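Local coordinates for homoserine kinase (Cytophaga hutchinsonii, PDB 4P52), which probably catalyses the ATP-dependent phosphorylation of L-homoserine to O-phospho-L-homoserine, as a homoserine kinase of the GHMP kinase family, at residues P52-L57 with S121-V126; D75-K80 with M112-G117. One frame throughout, in Å; residues are numbered along the deposited sequence.

How the contacts relate
After strands 26-36 and 45-49 the chain enters strand 52-61, whose first residues form one side of contact 1. It then passes strand 66-72 and enters the loop holding 75-80, continues through helix 86-98 and strand 103-110, and closes contact 2 when 112-117 comes back to that loop. A few residues later helix 120-135 packs its first turns on strand 52-61 and closes contact 1, so the smaller loop of contact 2 lies wholly within the larger one. Contact 1 joins sheet to helix in the buried interior, contact 2 two loops at the surface. Met112, a selenomethionine in 112-117, packs on contact 1, its CG against Asp54 OD1 and its SE near Ala123 CB.

Contact 1: P52-L57 with S121-V126; sequences PGDEVL and SAASTV
Asp54 OD2 accepts a 3.0 Å hydrogen bond from Ser124 OG and also forms a salt bridge with Lys110. The serine hydroxyl comes from above the carboxylate, 45° out of its plane. Meanwhile OD1 takes the backbone N of Lys111, so both carboxylate oxygens of this buried aspartate have partners and the group is pinned. With CG anti to the carbonyl carbon (chi1 -80°), the carboxylate swings to the helix, where OD2 also lies 4.0 Å from Ala123 CB; Ser124 has the same kind of torsion. An alanine here would remove the carboxylate and would probably leave the Lys110 ammonium without this counter-charge and Ser124 OG without its acceptor. Farther along the strand, Val56 sends CG2 against the helix backbone, 3.7 Å from Ser124 O. The axes of the two segments come within 7.3 Å at 34°, with the small Ala123 and Ser124 on the helix side. Within the helix, Ser121 O accepts from both Thr125 N and Thr125 OG1, on opposite faces of its carbonyl plane. This is helix-on-sheet packing in the N-terminal part of a GHMP kinase, just at the start of the helix that follows its glycine- and serine-rich loop.

Contact 2: D75-K80 with M112-G117; sequences DGRLPK and MPLGSG
Arg77 is the first residue of 75-80 to meet Leu114, following the left-handed backbone turn of Asp75 and Gly76. Its chain bends at chi3 (56°) and runs alongside Leu114, the two side chains pointing opposite ways. NH1 comes within 3.9 Å of Leu114 CD1, while Leu114 CB lies over one face of the guanidinium; the meeting is therefore one of a flat cation with aliphatic carbon. NH1 also makes a weak, long ion pair with Glu203. Next, Leu78 starts off to the side of the facing loop, but its branch end turns in: CD2 reaches Leu114 CD2 at 3.7 Å, and CG is nearly as close to that methyl. Leu78 also rests on Leu108 and Lys110, which seats the contact against strand 103-110. Leu114 thus gives CD1 to the arginine and CD2 to the leucine. Its loop is shaped by Ser116 OG, which gives a 3.1 Å hydrogen bond to Pro113 O, and is tied to Ser287 and Ser282 through the backbone oxygens of Ser116 and Gly117. With no hydrogen bond between 75-80 and 112-117, their association rests on apolar and van der Waals packing, which constrains direction less than a polar bond would.

Contact 1: P52-L57 with S121-V126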
loop_
_atom_site.group_PDB
_atom_site.type_symbol
_atom_site.label_atom_id
_atom_site.label_comp_id
_atom_site.label_asym_id
_atom_site.label_seq_id
_atom_site.Cartn_x
_atom_site.Cartn_y
_atom_site.Cartn_z
ATOM N N PRO A 52 -20.271 2.044 18.555
ATOM C CA PRO A 52 -20.528 1.461 19.865
ATOM C C PRO A 52 -19.365 0.549 20.314
ATOM O O PRO A 52 -18.215 0.783 19.921
ATOM C CB PRO A 52 -21.842 0.706 19.648
ATOM C CG PRO A 52 -21.798 0.289 18.214
ATOM C CD PRO A 52 -20.955 1.318 17.474
ATOM N N GLY A 53 -19.648 -0.456 21.143
ATOM C CA GLY A 53 -18.594 -1.300 21.694
ATOM C C GLY A 53 -19.207 -2.338 22.615
ATOM O O GLY A 53 -20.421 -2.415 22.731
ATOM N N ASP A 54 -18.383 -3.136 23.276
ATOM C CA ASP A 54 -18.888 -4.069 24.252
ATOM C C ASP A 54 -18.287 -3.842 25.618
ATOM O O ASP A 54 -17.223 -3.258 25.734
ATOM C CB ASP A 54 -18.595 -5.473 23.784
ATOM C CG ASP A 54 -19.584 -5.933 22.745
ATOM O OD1 ASP A 54 -20.715 -5.396 22.747
ATOM O OD2 ASP A 54 -19.244 -6.811 21.923
ATOM N N GLU A 55 -18.969 -4.314 26.653
ATOM C CA GLU A 55 -18.462 -4.226 28.021
ATOM C C GLU A 55 -18.280 -5.603 28.632
ATOM O O GLU A 55 -19.139 -6.479 28.476
ATOM C CB GLU A 55 -19.402 -3.388 28.880
ATOM C CG GLU A 55 -19.497 -1.940 28.441
ATOM C CD GLU A 55 -20.506 -1.129 29.237
ATOM O OE1 GLU A 55 -21.282 -1.711 30.048
ATOM O OE2 GLU A 55 -20.516 0.115 29.055
ATOM N N VAL A 56 -17.165 -5.793 29.333
ATOM C CA VAL A 56 -16.926 -7.026 30.070
ATOM C C VAL A 56 -16.643 -6.713 31.527
ATOM O O VAL A 56 -15.837 -5.839 31.828
ATOM C CB VAL A 56 -15.765 -7.830 29.467
ATOM C CG1 VAL A 56 -15.427 -9.052 30.308
ATOM C CG2 VAL A 56 -16.154 -8.293 28.073
ATOM N N LEU A 57 -17.333 -7.414 32.425
ATOM C CA LEU A 57 -17.074 -7.301 33.849
ATOM C C LEU A 57 -16.479 -8.622 34.327
ATOM O O LEU A 57 -17.015 -9.678 33.999
ATOM C CB LEU A 57 -18.367 -6.971 34.596
ATOM C CG LEU A 57 -18.243 -6.690 36.111
ATOM C CD1 LEU A 57 -19.293 -5.698 36.622
ATOM C CD2 LEU A 57 -18.320 -7.992 36.888
ATOM N N SER A 121 -17.398 -9.526 17.783
ATOM C CA SER A 121 -16.708 -10.580 18.480
ATOM C C SER A 121 -15.339 -10.104 18.998
ATOM O O SER A 121 -14.928 -10.451 20.106
ATOM C CB SER A 121 -16.567 -11.780 17.564
ATOM O OG SER A 121 -16.493 -12.936 18.372
ATOM N N ALA A 122 -14.658 -9.283 18.205
ATOM C CA ALA A 122 -13.354 -8.760 18.566
ATOM C C ALA A 122 -13.414 -7.922 19.852
ATOM O O ALA A 122 -12.565 -8.078 20.750
ATOM C CB ALA A 122 -12.796 -7.924 17.419
ATOM N N ALA A 123 -14.419 -7.051 19.921
ATOM C CA ALA A 123 -14.599 -6.107 21.016
ATOM C C ALA A 123 -14.772 -6.850 22.338
ATOM O O ALA A 123 -14.118 -6.522 23.334
ATOM C CB ALA A 123 -15.787 -5.184 20.745
ATOM N N SER A 124 -15.605 -7.886 22.322
ATOM C CA SER A 124 -15.805 -8.726 23.495
ATOM C C SER A 124 -14.502 -9.353 23.965
ATOM O O SER A 124 -14.175 -9.355 25.166
ATOM C CB SER A 124 -16.795 -9.827 23.144
ATOM O OG SER A 124 -18.105 -9.284 23.063
ATOM N N THR A 125 -13.766 -9.899 23.004
ATOM C CA THR A 125 -12.564 -10.649 23.273
ATOM C C THR A 125 -11.481 -9.723 23.819
ATOM O O THR A 125 -10.801 -10.064 24.804
ATOM C CB THR A 125 -12.071 -11.302 21.981
ATOM O OG1 THR A 125 -13.130 -12.095 21.425
ATOM C CG2 THR A 125 -10.880 -12.174 22.249
ATOM N N VAL A 126 -11.335 -8.553 23.183
ATOM C CA VAL A 126 -10.351 -7.559 23.593
ATOM C C VAL A 126 -10.729 -7.041 24.996
ATOM O O VAL A 126 -9.867 -6.925 25.870
ATOM C CB VAL A 126 -10.256 -6.420 22.558
ATOM C CG1 VAL A 126 -9.546 -5.217 23.123
ATOM C CG2 VAL A 126 -9.546 -6.908 21.312
#

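Contact 2: D75-K80 with M112-G117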
loop_
_atom_site.group_PDB
_atom_site.type_symbol
_atom_site.label_atom_id
_atom_site.label_comp_id
_atom_site.label_asym_id
_atom_site.label_seq_id
_atom_site.Cartn_x
_atom_site.Cartn_y
_atom_site.Cartn_z
ATOM N N ASP A 75 -29.775 -11.569 22.707
ATOM C CA ASP A 75 -30.875 -12.438 22.265
ATOM C C ASP A 75 -30.551 -13.919 22.444
ATOM O O ASP A 75 -30.885 -14.739 21.586
ATOM C CB ASP A 75 -31.289 -12.139 20.819
ATOM C CG ASP A 75 -32.520 -11.269 20.745
ATOM O OD1 ASP A 75 -33.631 -11.777 21.035
ATOM O OD2 ASP A 75 -32.373 -10.074 20.406
ATOM N N GLY A 76 -29.890 -14.241 23.558
ATOM C CA GLY A 76 -29.413 -15.592 23.859
ATOM C C GLY A 76 -28.652 -16.276 22.739
ATOM O O GLY A 76 -28.561 -17.504 22.716
ATOM N N ARG A 77 -28.097 -15.489 21.815
ATOM C CA ARG A 77 -27.443 -16.041 20.630
ATOM C C ARG A 77 -26.023 -16.560 20.895
ATOM O O ARG A 77 -25.534 -17.416 20.161
ATOM C CB ARG A 77 -27.443 -15.024 19.488
ATOM C CG ARG A 77 -28.810 -14.753 18.877
ATOM C CD ARG A 77 -28.710 -13.733 17.753
ATOM N NE ARG A 77 -27.750 -14.153 16.725
ATOM C CZ ARG A 77 -27.288 -13.376 15.743
ATOM N NH1 ARG A 77 -27.692 -12.116 15.635
ATOM N NH2 ARG A 77 -26.414 -13.861 14.864
ATOM N N LEU A 78 -25.372 -16.044 21.937
ATOM C CA LEU A 78 -23.970 -16.384 22.219
ATOM C C LEU A 78 -23.823 -17.600 23.123
ATOM O O LEU A 78 -24.646 -17.802 24.034
ATOM C CB LEU A 78 -23.248 -15.205 22.863
ATOM C CG LEU A 78 -22.878 -14.013 21.978
ATOM C CD1 LEU A 78 -22.368 -12.881 22.871
ATOM C CD2 LEU A 78 -21.889 -14.378 20.865
ATOM N N PRO A 79 -22.751 -18.393 22.898
ATOM C CA PRO A 79 -22.453 -19.594 23.719
ATOM C C PRO A 79 -22.239 -19.302 25.220
ATOM O O PRO A 79 -21.324 -18.571 25.597
ATOM C CB PRO A 79 -21.175 -20.182 23.076
ATOM C CG PRO A 79 -20.648 -19.110 22.164
ATOM C CD PRO A 79 -21.796 -18.220 21.780
ATOM N N LYS A 80 -23.087 -19.884 26.063
ATOM C CA LYS A 80 -22.949 -19.752 27.510
ATOM C C LYS A 80 -21.822 -20.658 28.062
ATOM O O LYS A 80 -21.297 -20.409 29.142
ATOM C CB LYS A 80 -24.301 -20.026 28.211
ATOM C CG LYS A 80 -25.395 -18.957 28.030
ATOM C CD LYS A 80 -25.340 -17.871 29.121
ATOM C CE LYS A 80 -26.667 -17.110 29.321
ATOM N NZ LYS A 80 -26.668 -16.081 30.426
HETATM N N MSE A 112 -23.689 -3.508 21.286
HETATM C CA MSE A 112 -23.636 -3.418 19.837
HETATM C C MSE A 112 -24.163 -4.704 19.290
HETATM O O MSE A 112 -24.057 -5.739 19.945
HETATM C CB MSE A 112 -22.201 -3.220 19.364
HETATM C CG MSE A 112 -21.280 -4.393 19.681
HETATM SE SE MSE A 112 -19.448 -3.986 19.038
HETATM C CE MSE A 112 -19.803 -3.836 17.108
ATOM N N PRO A 113 -24.713 -4.667 18.066
ATOM C CA PRO A 113 -25.337 -5.854 17.470
ATOM C C PRO A 113 -24.334 -6.832 16.846
ATOM O O PRO A 113 -23.301 -6.415 16.330
ATOM C CB PRO A 113 -26.259 -5.261 16.414
ATOM C CG PRO A 113 -25.675 -3.918 16.080
ATOM C CD PRO A 113 -24.702 -3.510 17.141
ATOM N N LEU A 114 -24.635 -8.124 16.894
ATOM C CA LEU A 114 -23.729 -9.139 16.354
ATOM C C LEU A 114 -23.838 -9.214 14.831
ATOM O O LEU A 114 -24.897 -8.902 14.269
ATOM C CB LEU A 114 -24.016 -10.502 16.962
ATOM C CG LEU A 114 -24.388 -10.496 18.446
ATOM C CD1 LEU A 114 -25.910 -10.515 18.651
ATOM C CD2 LEU A 114 -23.722 -11.682 19.125
ATOM N N GLY A 115 -22.732 -9.604 14.181
ATOM C CA GLY A 115 -22.622 -9.679 12.721
ATOM C C GLY A 115 -22.996 -8.377 12.031
ATOM O O GLY A 115 -23.614 -8.383 10.961
ATOM N N SER A 116 -22.636 -7.259 12.644
ATOM C CA SER A 116 -23.005 -5.972 12.126
ATOM C C SER A 116 -21.941 -5.405 11.185
ATOM O O SER A 116 -22.173 -4.359 10.546
ATOM C CB SER A 116 -23.227 -5.012 13.288
ATOM O OG SER A 116 -22.015 -4.879 14.015
ATOM N N GLY A 117 -20.798 -6.091 11.085
ATOM C CA GLY A 117 -19.654 -5.572 10.358
ATOM C C GLY A 117 -18.869 -4.550 11.169
ATOM O O GLY A 117 -18.102 -3.749 10.604
#